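Local coordinates for protein translation elongation factor 1A (Methanosarcina mazei, PDB 3WND) that probably acts as a translational GTPase related to SelB and EF-Tu, which in its GTP-bound form binds cysteinyl-tRNA(Cys), at residues K215-I227 and D231-D243. Sequence-based numbering, arbitrary orientation.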
# COMPACT_ATOMS: atom_id res chain seq x y z
N LYS A 215 0.66 -1.61 11.67
CA LYS A 215 1.48 -2.47 10.82
C LYS A 215 1.89 -3.74 11.56
O LYS A 215 2.04 -4.77 10.93
CB LYS A 215 2.68 -1.72 10.30
CG LYS A 215 2.36 -0.52 9.38
CD LYS A 215 1.69 -0.90 8.02
CE LYS A 215 2.57 -1.75 7.08
NZ LYS A 215 2.08 -1.99 5.65
N GLN A 216 2.10 -3.63 12.86
CA GLN A 216 2.49 -4.77 13.69
C GLN A 216 2.13 -4.42 15.15
O GLN A 216 1.97 -3.20 15.49
CB GLN A 216 3.99 -5.14 13.51
CG GLN A 216 4.89 -4.02 13.98
CD GLN A 216 6.35 -4.38 13.85
OE1 GLN A 216 6.82 -4.67 12.76
NE2 GLN A 216 7.07 -4.36 15.00
N GLY A 217 2.08 -5.46 15.98
CA GLY A 217 1.82 -5.31 17.39
C GLY A 217 0.33 -5.05 17.64
O GLY A 217 -0.52 -5.25 16.78
N ILE A 218 0.07 -4.60 18.85
CA ILE A 218 -1.29 -4.19 19.24
C ILE A 218 -1.15 -2.82 19.87
O ILE A 218 -0.48 -2.67 20.89
CB ILE A 218 -1.98 -5.14 20.24
CG1 ILE A 218 -2.00 -6.56 19.68
CG2 ILE A 218 -3.41 -4.64 20.58
CD1 ILE A 218 -2.69 -7.60 20.56
N SER A 219 -1.77 -1.79 19.25
CA SER A 219 -1.70 -0.44 19.83
C SER A 219 -2.82 -0.34 20.88
O SER A 219 -3.89 -0.87 20.69
CB SER A 219 -1.89 0.61 18.70
OG SER A 219 -1.90 1.89 19.22
N LYS A 220 -2.53 0.27 22.02
CA LYS A 220 -3.52 0.34 23.09
C LYS A 220 -3.85 1.76 23.42
O LYS A 220 -2.98 2.66 23.41
CB LYS A 220 -2.97 -0.36 24.34
CG LYS A 220 -2.86 -1.88 24.19
CD LYS A 220 -2.14 -2.52 25.39
CE LYS A 220 -2.91 -2.47 26.68
NZ LYS A 220 -4.10 -3.37 26.51
N ASP A 221 -5.15 1.97 23.71
CA ASP A 221 -5.58 3.31 24.17
C ASP A 221 -4.80 3.68 25.43
O ASP A 221 -4.53 2.85 26.29
CB ASP A 221 -7.10 3.25 24.39
CG ASP A 221 -7.72 4.64 24.59
OD1 ASP A 221 -7.12 5.69 24.32
OD2 ASP A 221 -8.89 4.64 24.96
N LYS A 222 -4.38 4.96 25.51
CA LYS A 222 -3.60 5.46 26.60
C LYS A 222 -2.11 5.11 26.53
O LYS A 222 -1.34 5.49 27.41
CB LYS A 222 -4.21 5.20 27.98
CG LYS A 222 -5.72 5.54 27.99
CD LYS A 222 -5.86 7.06 27.56
CE LYS A 222 -7.20 7.64 27.96
NZ LYS A 222 -8.18 7.02 27.13
N ASP A 223 -1.66 4.44 25.46
CA ASP A 223 -0.23 4.20 25.33
C ASP A 223 0.58 5.51 25.32
O ASP A 223 0.16 6.51 24.77
CB ASP A 223 0.09 3.50 23.97
CG ASP A 223 -0.02 1.96 24.08
OD1 ASP A 223 -0.15 1.40 25.21
OD2 ASP A 223 0.06 1.38 22.97
N LYS A 224 1.68 5.47 26.01
CA LYS A 224 2.62 6.55 25.92
C LYS A 224 3.72 6.04 25.02
O LYS A 224 4.35 5.02 25.31
CB LYS A 224 3.12 6.85 27.33
CG LYS A 224 1.99 7.37 28.29
CD LYS A 224 2.61 7.98 29.58
CE LYS A 224 2.50 9.51 29.58
NZ LYS A 224 1.09 10.01 29.38
N THR A 225 3.96 6.74 23.90
CA THR A 225 4.85 6.19 22.88
C THR A 225 5.43 7.37 22.20
O THR A 225 5.50 8.45 22.85
CB THR A 225 4.08 5.19 21.99
OG1 THR A 225 4.95 4.58 21.05
CG2 THR A 225 2.84 5.81 21.32
N LYS A 226 5.91 7.21 20.96
CA LYS A 226 6.58 8.34 20.25
C LYS A 226 6.09 8.48 18.81
O LYS A 226 5.42 7.57 18.31
CB LYS A 226 8.08 8.18 20.19
CG LYS A 226 8.79 8.30 21.59
CD LYS A 226 10.33 8.32 21.38
CE LYS A 226 11.10 8.56 22.68
NZ LYS A 226 12.50 8.95 22.31
N ILE A 227 6.38 9.63 18.19
CA ILE A 227 6.11 9.77 16.79
C ILE A 227 7.41 10.13 16.10
O ILE A 227 8.13 11.05 16.63
CB ILE A 227 4.95 10.76 16.53
CG1 ILE A 227 4.52 10.77 15.02
CG2 ILE A 227 5.27 12.17 17.09
CD1 ILE A 227 3.16 11.44 14.87
N ASP A 231 10.52 12.41 16.56
CA ASP A 231 11.09 11.86 17.79
C ASP A 231 10.53 12.63 19.00
O ASP A 231 11.24 13.17 19.85
CB ASP A 231 12.60 11.86 17.73
CG ASP A 231 13.26 10.93 18.77
OD1 ASP A 231 12.57 10.41 19.69
OD2 ASP A 231 14.48 10.74 18.68
N ARG A 232 9.23 12.60 19.10
CA ARG A 232 8.54 13.31 20.15
C ARG A 232 7.69 12.34 20.98
O ARG A 232 6.98 11.46 20.41
CB ARG A 232 7.73 14.45 19.50
CG ARG A 232 6.93 15.34 20.46
CD ARG A 232 6.38 16.58 19.74
NE ARG A 232 5.67 17.44 20.67
CZ ARG A 232 6.25 18.43 21.34
NH1 ARG A 232 7.56 18.67 21.16
NH2 ARG A 232 5.54 19.18 22.23
N ASP A 233 7.68 12.50 22.31
CA ASP A 233 6.75 11.71 23.11
C ASP A 233 5.27 12.09 22.91
O ASP A 233 4.94 13.28 22.78
CB ASP A 233 7.06 11.95 24.56
CG ASP A 233 8.46 11.49 24.93
OD1 ASP A 233 8.77 10.32 24.63
OD2 ASP A 233 9.22 12.28 25.47
N ILE A 234 4.37 11.06 22.76
CA ILE A 234 2.96 11.35 22.55
C ILE A 234 2.17 10.40 23.38
O ILE A 234 2.74 9.45 23.90
CB ILE A 234 2.56 11.29 21.03
CG1 ILE A 234 2.86 9.85 20.48
CG2 ILE A 234 3.34 12.28 20.16
CD1 ILE A 234 2.11 9.52 19.17
N GLU A 235 0.89 10.74 23.61
CA GLU A 235 0.01 9.74 24.27
C GLU A 235 -1.12 9.54 23.34
O GLU A 235 -1.65 10.53 22.79
CB GLU A 235 -0.54 10.30 25.66
CG GLU A 235 -1.60 9.38 26.33
CD GLU A 235 -2.26 10.07 27.51
OE1 GLU A 235 -1.86 11.21 27.89
OE2 GLU A 235 -3.24 9.49 28.01
N ILE A 236 -1.57 8.28 23.24
CA ILE A 236 -2.79 7.98 22.51
C ILE A 236 -4.00 8.21 23.40
O ILE A 236 -4.23 7.47 24.38
CB ILE A 236 -2.74 6.54 22.04
CG1 ILE A 236 -1.52 6.39 21.08
CG2 ILE A 236 -4.09 6.19 21.34
CD1 ILE A 236 -1.40 4.99 20.48
N ARG A 237 -4.76 9.28 23.11
CA ARG A 237 -5.93 9.60 23.92
C ARG A 237 -7.18 8.76 23.61
O ARG A 237 -8.03 8.57 24.50
CB ARG A 237 -6.31 11.07 23.73
CG ARG A 237 -5.37 12.11 24.27
CD ARG A 237 -5.84 13.55 24.12
NE ARG A 237 -5.83 13.97 22.73
CZ ARG A 237 -5.98 15.23 22.32
NH1 ARG A 237 -6.17 16.14 23.18
NH2 ARG A 237 -5.97 15.49 21.00
N SER A 238 -7.35 8.30 22.34
CA SER A 238 -8.46 7.34 22.05
C SER A 238 -8.10 6.75 20.70
O SER A 238 -7.29 7.30 19.96
CB SER A 238 -9.84 8.03 21.95
OG SER A 238 -9.75 9.05 20.96
N ILE A 239 -8.64 5.58 20.44
CA ILE A 239 -8.49 4.94 19.13
C ILE A 239 -9.91 4.70 18.65
O ILE A 239 -10.73 4.08 19.39
CB ILE A 239 -7.75 3.58 19.31
CG1 ILE A 239 -6.40 3.79 20.08
CG2 ILE A 239 -7.55 2.91 17.94
CD1 ILE A 239 -5.58 2.52 20.28
N GLN A 240 -10.15 4.99 17.37
CA GLN A 240 -11.48 4.71 16.79
C GLN A 240 -11.28 3.73 15.61
O GLN A 240 -10.30 3.86 14.86
CB GLN A 240 -12.11 6.05 16.24
CG GLN A 240 -12.55 6.98 17.32
CD GLN A 240 -11.45 7.79 18.06
OE1 GLN A 240 -11.48 7.79 19.28
NE2 GLN A 240 -10.52 8.52 17.35
N SER A 241 -12.19 2.77 15.44
CA SER A 241 -12.22 1.97 14.21
C SER A 241 -13.62 1.99 13.67
O SER A 241 -14.55 1.65 14.44
CB SER A 241 -11.61 0.54 14.35
OG SER A 241 -11.00 0.11 13.07
N HIS A 242 -13.76 2.35 12.37
CA HIS A 242 -15.11 2.40 11.71
C HIS A 242 -16.08 3.00 12.69
O HIS A 242 -17.14 2.42 12.99
CB HIS A 242 -15.52 1.00 11.20
CG HIS A 242 -14.61 0.52 10.08
ND1 HIS A 242 -14.90 0.78 8.75
CD2 HIS A 242 -13.36 -0.09 10.10
CE1 HIS A 242 -13.94 0.24 7.97
NE2 HIS A 242 -12.97 -0.29 8.79
N ASP A 243 -15.72 4.20 13.16
CA ASP A 243 -16.65 5.08 13.90
C ASP A 243 -16.86 4.80 15.40
O ASP A 243 -17.62 5.53 16.07
CB ASP A 243 -18.01 5.18 13.13
CG ASP A 243 -17.81 5.62 11.65
OD1 ASP A 243 -17.18 6.65 11.52
OD2 ASP A 243 -18.24 4.94 10.64
O HOH W 1 -1.71 7.37 29.12
O HOH W 2 6.55 8.39 25.31
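Lys226 and Asp231 meet near the closed end of the antiparallel hairpin made by strands 224-228 and 232-241, in the beta domain that follows the nucleotide-binding domain. From the strand, Lys226 CB lies 3.5 Å from Arg232 O, and CG passes Asp233 OD1 at 3.6 Å. The chain stays extended beyond CG (chi2 -172°, chi3 175°), so CD runs on to Asp231 OD1 and CE still skirts Asp233 OD1. At the tip, NZ donates a 3.0 Å hydrogen bond, part of a salt bridge, to the syn lone pair of Asp231 OD1, while Asp233 remains a looser charged neighbour. Replacing Lys226 by alanine would probably leave the Asp231 carboxylate without its cationic mate and take away the methylene chain that lies along Asp233 OD1.

Within the sheet, Thr225 and Ile234 exchange two nearly straight backbone bonds; Ile227 and Arg232 also exchange two, somewhat more bent, and where the hairpin closes, Asp231 and Arg232 share Ile227 as partner in a G1 beta bulge. On the opposite face from Lys226, Ile227 CG2 touches Ile234 CG2 at 3.6 Å, the side chains crossing at about a right angle, with Ile197 of strand 194-203 against Ile227. Thr225 OG1 turns instead to Asp275.

Farther from the closed end, Lys224 NZ reaches Glu235 OE1 at 3.5 Å, an oxygen that also pairs with Lys260. A type II beta turn from Lys220 to Asp223 brings Lys222 N into a 2.8 Å hydrogen bond with Ile236 O. Lys224 and Lys226 thus meet Glu235 and Asp231 on one face, while Ile227 and Ile234 pack on the other, toward the domain interior.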